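KmHsv2 (Kluyveromyces marxianus, PDB 3VU4) probably binds phosphoinositides as a seven-bladed beta-propeller of the PROPPIN family, related to the autophagy protein Atg18. Local coordinates at residues E111-S116 against N128-I133. Residues are numbered along the deposited sequence; the frame is centred on the assembly and turned at random.
Sequences EFIVVS and NPWKRI. With SO4 (sulfate ion), chain D.
The CD1 methyl of I133 meets the edge of the F112 ring. It lies near the ring plane, with I133 CD1 to F112 CD1 at 3.3 Å. The two side chains cross at about a right angle. I133 CG1 stands anti to its carbonyl carbon (chi1 -52°) and the chain runs on extended, which carries CD1 to the ring. The second touch is between I113 and W130: I113 CD1 lies at the benzo edge, 3.9 Å from W130 CZ3. No hydrogen bond joins the two segments, so apolar side chains carry the contact.

CB of E111 lies over the rim of one face of the F112 ring. V123 and L166 also pack on F112, while F126 lies against both I113 and W130. Backbone hydrogen bonds of I113 with F124 and V115 with S122 join strand 112-117 to strand 120-125, and E111 pairs with F126 just past their ends.

On the loop, K131 and R132 hold a sulfate, probably from the crystallisation liquor. R132 N gives a nearly straight bond to SO4 O3 (3.0 Å, 178°). K131 NZ binds SO4 O4 at 2.9 Å, its chain bent at chi2 and chi3. R132 NH1 adds a weak bond to SO4 O2, and its NH2 forms a salt bridge with D136. The arrangement belongs to a four-stranded antiparallel propeller blade, in which the loop joining the third and fourth strands packs back on the second.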
loop_
_atom_site.group_PDB
_atom_site.type_symbol
_atom_site.label_atom_id
_atom_site.label_comp_id
_atom_site.label_asym_id
_atom_site.label_seq_id
_atom_site.Cartn_x
_atom_site.Cartn_y
_atom_site.Cartn_z
ATOM N N GLU A 111 17.377 -5.550 5.258
ATOM C CA GLU A 111 17.793 -5.820 6.628
ATOM C C GLU A 111 16.878 -6.749 7.416
ATOM O O GLU A 111 17.345 -7.662 8.101
ATOM C CB GLU A 111 17.873 -4.512 7.404
ATOM C CG GLU A 111 18.371 -3.333 6.610
ATOM C CD GLU A 111 19.705 -2.849 7.115
ATOM O OE1 GLU A 111 20.720 -3.517 6.818
ATOM O OE2 GLU A 111 19.730 -1.811 7.821
ATOM N N PHE A 112 15.574 -6.503 7.322
ATOM C CA PHE A 112 14.596 -7.271 8.083
ATOM C C PHE A 112 13.536 -8.030 7.299
ATOM O O PHE A 112 13.343 -7.825 6.099
ATOM C CB PHE A 112 13.868 -6.332 9.036
ATOM C CG PHE A 112 14.745 -5.289 9.635
ATOM C CD1 PHE A 112 15.498 -5.563 10.766
ATOM C CD2 PHE A 112 14.823 -4.024 9.064
ATOM C CE1 PHE A 112 16.319 -4.592 11.327
ATOM C CE2 PHE A 112 15.640 -3.044 9.614
ATOM C CZ PHE A 112 16.390 -3.329 10.750
ATOM N N ILE A 113 12.853 -8.913 8.024
ATOM C CA ILE A 113 11.747 -9.700 7.508
ATOM C C ILE A 113 10.682 -9.554 8.589
ATOM O O ILE A 113 10.770 -10.194 9.634
ATOM C CB ILE A 113 12.088 -11.193 7.367
ATOM C CG1 ILE A 113 13.236 -11.386 6.378
ATOM C CG2 ILE A 113 10.864 -11.949 6.870
ATOM C CD1 ILE A 113 13.593 -12.846 6.129
ATOM N N VAL A 114 9.695 -8.694 8.356
ATOM C CA VAL A 114 8.636 -8.488 9.339
ATOM C C VAL A 114 7.527 -9.503 9.068
ATOM O O VAL A 114 7.079 -9.642 7.928
ATOM C CB VAL A 114 8.078 -7.038 9.254
ATOM C CG1 VAL A 114 7.047 -6.808 10.338
ATOM C CG2 VAL A 114 9.220 -6.031 9.385
ATOM N N VAL A 115 7.099 -10.212 10.114
ATOM C CA VAL A 115 6.059 -11.245 9.998
ATOM C C VAL A 115 5.037 -11.198 11.146
ATOM O O VAL A 115 5.417 -11.258 12.317
ATOM C CB VAL A 115 6.689 -12.673 10.006
ATOM C CG1 VAL A 115 5.606 -13.726 9.820
ATOM C CG2 VAL A 115 7.751 -12.791 8.925
ATOM N N SER A 116 3.751 -11.103 10.824
ATOM C CA SER A 116 2.741 -11.077 11.873
ATOM C C SER A 116 1.856 -12.303 11.763
ATOM O O SER A 116 1.626 -12.830 10.676
ATOM C CB SER A 116 1.879 -9.808 11.805
ATOM O OG SER A 116 0.950 -9.853 10.737
ATOM N N ASN A 128 21.845 -14.734 7.365
ATOM C CA ASN A 128 22.232 -15.671 8.414
ATOM C C ASN A 128 22.405 -14.942 9.747
ATOM O O ASN A 128 22.961 -13.840 9.792
ATOM C CB ASN A 128 23.532 -16.370 8.025
ATOM C CG ASN A 128 23.609 -17.784 8.556
ATOM O OD1 ASN A 128 23.748 -18.006 9.762
ATOM N ND2 ASN A 128 23.508 -18.755 7.656
ATOM N N PRO A 129 21.952 -15.557 10.856
ATOM C CA PRO A 129 21.291 -16.865 10.954
ATOM C C PRO A 129 19.759 -16.884 10.792
ATOM O O PRO A 129 19.114 -17.861 11.182
ATOM C CB PRO A 129 21.709 -17.334 12.339
ATOM C CG PRO A 129 21.605 -16.070 13.118
ATOM C CD PRO A 129 22.269 -15.047 12.202
ATOM N N TRP A 130 19.181 -15.820 10.234
ATOM C CA TRP A 130 17.729 -15.747 10.038
ATOM C C TRP A 130 16.957 -15.877 11.351
ATOM O O TRP A 130 16.007 -16.656 11.445
ATOM C CB TRP A 130 17.257 -16.854 9.087
ATOM C CG TRP A 130 18.011 -16.925 7.798
ATOM C CD1 TRP A 130 19.090 -17.715 7.520
ATOM C CD2 TRP A 130 17.746 -16.171 6.606
ATOM N NE1 TRP A 130 19.513 -17.502 6.226
ATOM C CE2 TRP A 130 18.708 -16.561 5.645
ATOM C CE3 TRP A 130 16.791 -15.205 6.259
ATOM C CZ2 TRP A 130 18.739 -16.016 4.355
ATOM C CZ3 TRP A 130 16.825 -14.662 4.975
ATOM C CH2 TRP A 130 17.794 -15.071 4.039
ATOM N N LYS A 131 17.353 -15.107 12.357
ATOM C CA LYS A 131 16.702 -15.170 13.661
ATOM C C LYS A 131 16.159 -13.810 14.090
ATOM O O LYS A 131 16.477 -12.785 13.486
ATOM C CB LYS A 131 17.703 -15.674 14.701
ATOM C CG LYS A 131 18.516 -16.885 14.242
ATOM C CD LYS A 131 17.952 -18.195 14.776
ATOM C CE LYS A 131 18.210 -18.328 16.277
ATOM N NZ LYS A 131 17.802 -19.656 16.815
ATOM N N ARG A 132 15.342 -13.808 15.138
ATOM C CA ARG A 132 14.746 -12.582 15.658
ATOM C C ARG A 132 15.782 -11.524 16.027
ATOM O O ARG A 132 16.653 -11.771 16.857
ATOM C CB ARG A 132 13.931 -12.884 16.912
ATOM C CG ARG A 132 12.682 -13.731 16.742
ATOM C CD ARG A 132 12.079 -13.937 18.132
ATOM N NE ARG A 132 10.664 -14.296 18.147
ATOM C CZ ARG A 132 10.178 -15.484 17.811
ATOM N NH1 ARG A 132 10.991 -16.454 17.422
ATOM N NH2 ARG A 132 8.874 -15.708 17.884
ATOM N N ILE A 133 15.678 -10.341 15.433
ATOM C CA ILE A 133 16.602 -9.260 15.741
ATOM C C ILE A 133 16.070 -8.452 16.917
ATOM O O ILE A 133 16.754 -7.575 17.439
ATOM C CB ILE A 133 16.755 -8.289 14.564
ATOM C CG1 ILE A 133 17.094 -9.055 13.291
ATOM C CG2 ILE A 133 17.858 -7.276 14.863
ATOM C CD1 ILE A 133 17.166 -8.158 12.062
HETATM S S SO4 D . 14.770 -17.147 17.689
HETATM O O1 SO4 D . 15.708 -16.466 18.602
HETATM O O2 SO4 D . 13.446 -17.226 18.331
HETATM O O3 SO4 D . 14.672 -16.393 16.424
HETATM O O4 SO4 D . 15.250 -18.512 17.405
#